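Long-range contact in microcin B17-processing protein McbB (Escherichia coli str. K-12 substr. MG1655, PDB 6GRH), which is needed to process the inactive microcin B17 precursor, McbA, into the active peptide antibiotic: residues 241-253 and 266-279. Numbering follows the deposited sequence. Where two conformers were deposited one is given.
With EDO (1,2-ethanediol), chain J.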
# COMPACT_ATOMS: atom_id res chain seq x y z
N PHE B 241 21.05 -9.53 17.80
CA PHE B 241 20.50 -9.06 16.52
C PHE B 241 20.10 -7.60 16.63
O PHE B 241 20.50 -6.78 15.80
CB PHE B 241 19.29 -9.94 16.19
CG PHE B 241 18.67 -9.70 14.84
CD1 PHE B 241 19.21 -10.26 13.68
CD2 PHE B 241 17.50 -8.97 14.74
CE1 PHE B 241 18.60 -10.07 12.43
CE2 PHE B 241 16.89 -8.79 13.51
CZ PHE B 241 17.43 -9.33 12.35
N SER B 242 19.34 -7.27 17.67
CA SER B 242 18.92 -5.88 17.95
C SER B 242 20.11 -4.94 18.10
O SER B 242 20.13 -3.85 17.54
CB SER B 242 18.09 -5.84 19.24
OG SER B 242 16.89 -6.61 19.12
N TYR B 243 21.10 -5.39 18.86
CA TYR B 243 22.35 -4.64 19.09
C TYR B 243 23.03 -4.27 17.77
O TYR B 243 23.43 -3.13 17.58
CB TYR B 243 23.27 -5.49 19.95
CG TYR B 243 24.52 -4.87 20.50
CD1 TYR B 243 24.47 -3.97 21.57
CD2 TYR B 243 25.78 -5.26 20.02
CE1 TYR B 243 25.64 -3.45 22.12
CE2 TYR B 243 26.96 -4.74 20.58
CZ TYR B 243 26.88 -3.84 21.64
OH TYR B 243 28.02 -3.32 22.18
N HIS B 244 23.14 -5.24 16.86
CA HIS B 244 23.71 -4.98 15.56
C HIS B 244 22.90 -3.98 14.74
O HIS B 244 23.48 -3.08 14.10
CB HIS B 244 23.90 -6.28 14.81
CG HIS B 244 24.67 -6.13 13.54
ND1 HIS B 244 25.98 -5.70 13.51
CD2 HIS B 244 24.30 -6.35 12.25
CE1 HIS B 244 26.37 -5.64 12.24
NE2 HIS B 244 25.38 -6.04 11.47
N LEU B 245 21.57 -4.14 14.71
CA LEU B 245 20.71 -3.18 14.00
C LEU B 245 20.80 -1.75 14.51
O LEU B 245 20.82 -0.81 13.72
CB LEU B 245 19.25 -3.66 13.97
CG LEU B 245 18.92 -4.81 13.05
CD1 LEU B 245 17.44 -5.17 13.17
CD2 LEU B 245 19.20 -4.47 11.61
N ILE B 246 20.88 -1.59 15.83
CA ILE B 246 21.11 -0.29 16.47
C ILE B 246 22.44 0.30 16.00
O ILE B 246 22.51 1.46 15.52
CB ILE B 246 21.04 -0.41 18.00
CG1 ILE B 246 19.61 -0.76 18.46
CG2 ILE B 246 21.46 0.89 18.69
CD1 ILE B 246 19.47 -1.10 19.92
N LYS B 247 23.50 -0.50 16.09
CA LYS B 247 24.81 -0.06 15.65
C LYS B 247 24.82 0.41 14.20
O LYS B 247 25.29 1.52 13.89
CB LYS B 247 25.85 -1.16 15.86
CG LYS B 247 27.26 -0.61 15.65
CD LYS B 247 28.30 -1.70 15.56
CE LYS B 247 28.39 -2.23 14.14
NZ LYS B 247 29.50 -3.18 14.12
N ARG B 248 24.26 -0.42 13.31
CA ARG B 248 24.25 -0.08 11.91
C ARG B 248 23.40 1.13 11.60
O ARG B 248 23.78 1.93 10.75
CB ARG B 248 23.83 -1.23 11.02
CG ARG B 248 24.86 -2.33 10.99
CD ARG B 248 26.23 -1.84 10.50
NE ARG B 248 27.01 -2.98 10.06
CZ ARG B 248 28.32 -3.03 9.97
NH1 ARG B 248 29.10 -1.99 10.27
NH2 ARG B 248 28.87 -4.15 9.52
N ARG B 249 22.30 1.29 12.31
CA ARG B 249 21.49 2.46 12.13
C ARG B 249 22.20 3.74 12.58
O ARG B 249 22.19 4.75 11.88
CB ARG B 249 20.10 2.25 12.78
CG ARG B 249 19.14 3.38 12.50
CD ARG B 249 18.68 3.35 11.06
NE ARG B 249 17.78 4.45 10.80
CZ ARG B 249 17.88 5.35 9.82
NH1 ARG B 249 18.85 5.29 8.89
NH2 ARG B 249 16.96 6.31 9.75
N LEU B 250 22.82 3.71 13.74
CA LEU B 250 23.62 4.84 14.20
C LEU B 250 24.75 5.14 13.26
O LEU B 250 25.07 6.32 12.99
CB LEU B 250 24.19 4.59 15.61
CG LEU B 250 23.32 4.95 16.82
CD1 LEU B 250 24.01 4.47 18.08
CD2 LEU B 250 23.00 6.44 16.88
N GLN B 251 25.39 4.08 12.76
CA GLN B 251 26.46 4.21 11.79
C GLN B 251 25.99 4.91 10.52
O GLN B 251 26.67 5.84 10.07
CB GLN B 251 27.09 2.86 11.52
CG GLN B 251 28.27 2.91 10.57
CD GLN B 251 29.03 1.60 10.51
OE1 GLN B 251 28.66 0.61 11.15
NE2 GLN B 251 30.15 1.62 9.81
N GLU B 252 24.82 4.52 10.00
CA GLU B 252 24.25 5.17 8.83
C GLU B 252 24.08 6.66 9.02
O GLU B 252 24.36 7.45 8.12
CB GLU B 252 22.86 4.63 8.47
CG GLU B 252 22.85 3.27 7.86
CD GLU B 252 21.44 2.64 7.79
OE1 GLU B 252 20.43 3.35 8.03
OE2 GLU B 252 21.37 1.43 7.51
N LEU B 253 23.58 7.03 10.20
CA LEU B 253 23.21 8.41 10.51
C LEU B 253 24.38 9.30 10.91
O LEU B 253 24.43 10.44 10.47
CB LEU B 253 22.16 8.45 11.63
CG LEU B 253 20.78 7.87 11.23
CD1 LEU B 253 19.96 7.58 12.48
CD2 LEU B 253 20.04 8.81 10.31
N PHE B 266 16.29 7.65 3.96
CA PHE B 266 17.39 7.79 4.94
C PHE B 266 16.90 8.00 6.38
O PHE B 266 17.46 7.46 7.32
CB PHE B 266 18.27 8.98 4.51
CG PHE B 266 19.44 9.25 5.40
CD1 PHE B 266 20.41 8.28 5.60
CD2 PHE B 266 19.57 10.48 6.03
CE1 PHE B 266 21.51 8.54 6.41
CE2 PHE B 266 20.68 10.74 6.84
CZ PHE B 266 21.63 9.76 7.04
N MET B 267 15.85 8.77 6.57
CA MET B 267 15.35 8.98 7.93
C MET B 267 14.17 8.10 8.32
O MET B 267 13.56 8.33 9.37
CB MET B 267 15.02 10.44 8.13
CG MET B 267 16.29 11.28 8.13
SD MET B 267 15.90 13.01 8.32
CE MET B 267 14.97 13.03 9.85
N SER B 268 13.85 7.11 7.49
CA SER B 268 12.66 6.29 7.72
C SER B 268 12.81 5.20 8.78
O SER B 268 13.92 4.82 9.17
CB SER B 268 12.22 5.65 6.39
OG SER B 268 11.95 6.67 5.47
N SER B 269 11.67 4.66 9.20
CA SER B 269 11.62 3.57 10.16
C SER B 269 12.23 2.29 9.57
O SER B 269 12.20 2.10 8.36
CB SER B 269 10.17 3.30 10.59
OG SER B 269 9.46 2.66 9.54
N VAL B 270 12.73 1.43 10.44
CA VAL B 270 13.28 0.14 10.09
C VAL B 270 12.65 -0.86 11.05
O VAL B 270 12.74 -0.69 12.25
CB VAL B 270 14.82 0.10 10.29
CG1 VAL B 270 15.37 -1.30 9.95
CG2 VAL B 270 15.48 1.18 9.45
N SER B 271 11.96 -1.87 10.52
CA SER B 271 11.33 -2.92 11.31
C SER B 271 11.95 -4.26 10.94
O SER B 271 12.20 -4.52 9.76
CB SER B 271 9.81 -2.97 11.07
OG SER B 271 9.23 -1.66 11.22
N ALA B 272 12.18 -5.12 11.92
CA ALA B 272 12.78 -6.43 11.68
C ALA B 272 11.88 -7.51 12.27
O ALA B 272 11.51 -7.43 13.43
CB ALA B 272 14.17 -6.51 12.28
N ASP B 273 11.52 -8.51 11.48
CA ASP B 273 10.84 -9.67 12.00
C ASP B 273 11.88 -10.58 12.67
O ASP B 273 12.78 -11.07 12.00
CB ASP B 273 10.12 -10.42 10.88
CG ASP B 273 9.27 -11.56 11.39
OD1 ASP B 273 8.05 -11.57 11.11
OD2 ASP B 273 9.80 -12.46 12.07
N LEU B 274 11.75 -10.79 13.98
CA LEU B 274 12.73 -11.58 14.73
C LEU B 274 12.74 -13.08 14.40
O LEU B 274 13.72 -13.78 14.71
CB LEU B 274 12.58 -11.36 16.23
CG LEU B 274 12.95 -9.96 16.71
CD1 LEU B 274 12.51 -9.76 18.16
CD2 LEU B 274 14.42 -9.68 16.53
N ILE B 275 11.68 -13.57 13.76
CA ILE B 275 11.59 -14.96 13.33
C ILE B 275 12.32 -15.17 11.99
O ILE B 275 13.22 -15.99 11.88
CB ILE B 275 10.13 -15.45 13.23
CG1 ILE B 275 9.33 -15.12 14.51
CG2 ILE B 275 10.06 -16.97 12.96
CD1 ILE B 275 9.96 -15.65 15.79
N THR B 276 11.90 -14.43 10.96
CA THR B 276 12.48 -14.57 9.63
C THR B 276 13.74 -13.77 9.42
O THR B 276 14.43 -13.99 8.44
CB THR B 276 11.49 -14.13 8.51
OG1 THR B 276 11.20 -12.73 8.66
CG2 THR B 276 10.25 -14.97 8.54
N CYS B 277 14.02 -12.83 10.32
CA CYS B 277 15.10 -11.86 10.20
C CYS B 277 15.04 -10.91 9.01
O CYS B 277 16.04 -10.29 8.68
CB CYS B 277 16.49 -12.52 10.32
SG CYS B 277 16.59 -13.70 11.69
N ILE B 278 13.86 -10.74 8.42
CA ILE B 278 13.67 -9.87 7.28
C ILE B 278 13.40 -8.46 7.78
O ILE B 278 12.61 -8.28 8.71
CB ILE B 278 12.48 -10.37 6.43
CG1 ILE B 278 12.90 -11.59 5.62
CG2 ILE B 278 11.97 -9.25 5.53
CD1 ILE B 278 11.76 -12.47 5.13
N LEU B 279 14.04 -7.47 7.16
CA LEU B 279 13.85 -6.07 7.48
C LEU B 279 12.94 -5.39 6.51
O LEU B 279 12.94 -5.73 5.34
CB LEU B 279 15.18 -5.31 7.43
CG LEU B 279 15.93 -5.18 8.73
CD1 LEU B 279 16.19 -6.54 9.36
CD2 LEU B 279 17.23 -4.45 8.41
C1 EDO J . 32.29 -4.30 10.01
O1 EDO J . 31.80 -3.53 8.91
C2 EDO J . 32.36 -5.75 9.56
O2 EDO J . 32.48 -6.62 10.69
O HOH W 1 15.15 4.73 11.61
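Arg-249 makes the polar link between helix 241-253 and residues 266-279. Its NH2 donates to Phe-266 O at 2.7 Å, with the oxygen lying at the edge of the guanidinium, near its plane. NH1 adds a weak bond to the same oxygen. With CG anti to the backbone N and a bend at chi2 (72°), the Arg-249 side chain carries its guanidinium across to the Phe-266 carbonyl. Arg-249 NH1 also forms a salt bridge with Glu-252 OE1 at 2.6 Å, and Leu-253 CD1 lies over one guanidinium face. Arg-249 NE donates to a water, which in turn donates to Ser-268 O. Bonds from NE, NH1 and NH2 probably hold the guanidinium in one orientation.

The apolar contacts flank this link. Leu-253 CD2 makes a CH-pi contact over a face of the Phe-266 ring, 4.2 Å from its centroid. At the other end, the edge of the Phe-241 ring meets Ala-272 CB. Leu-274 CD2 approaches the same ring obliquely, 3.6 Å from Phe-241 CD2. Cys-277 SG makes an oblique sulfur-aromatic contact with it. One turn on, Leu-245 divides its methyls: CD1 reaches Ala-272 CB at 3.6 Å, and CD2 passes Leu-279 CD2.

In the surrounding assembly, Arg-41 of McbC bonds Glu-252 O, and Leu-274 O accepts from His-244 NE2 of a second McbB subunit.

Helix 236-254 thus lies against the antiparallel end of a mixed beta-sheet, over the hairpin of strands 269-273 and 279-282, with Val-270 and Ala-272 facing it.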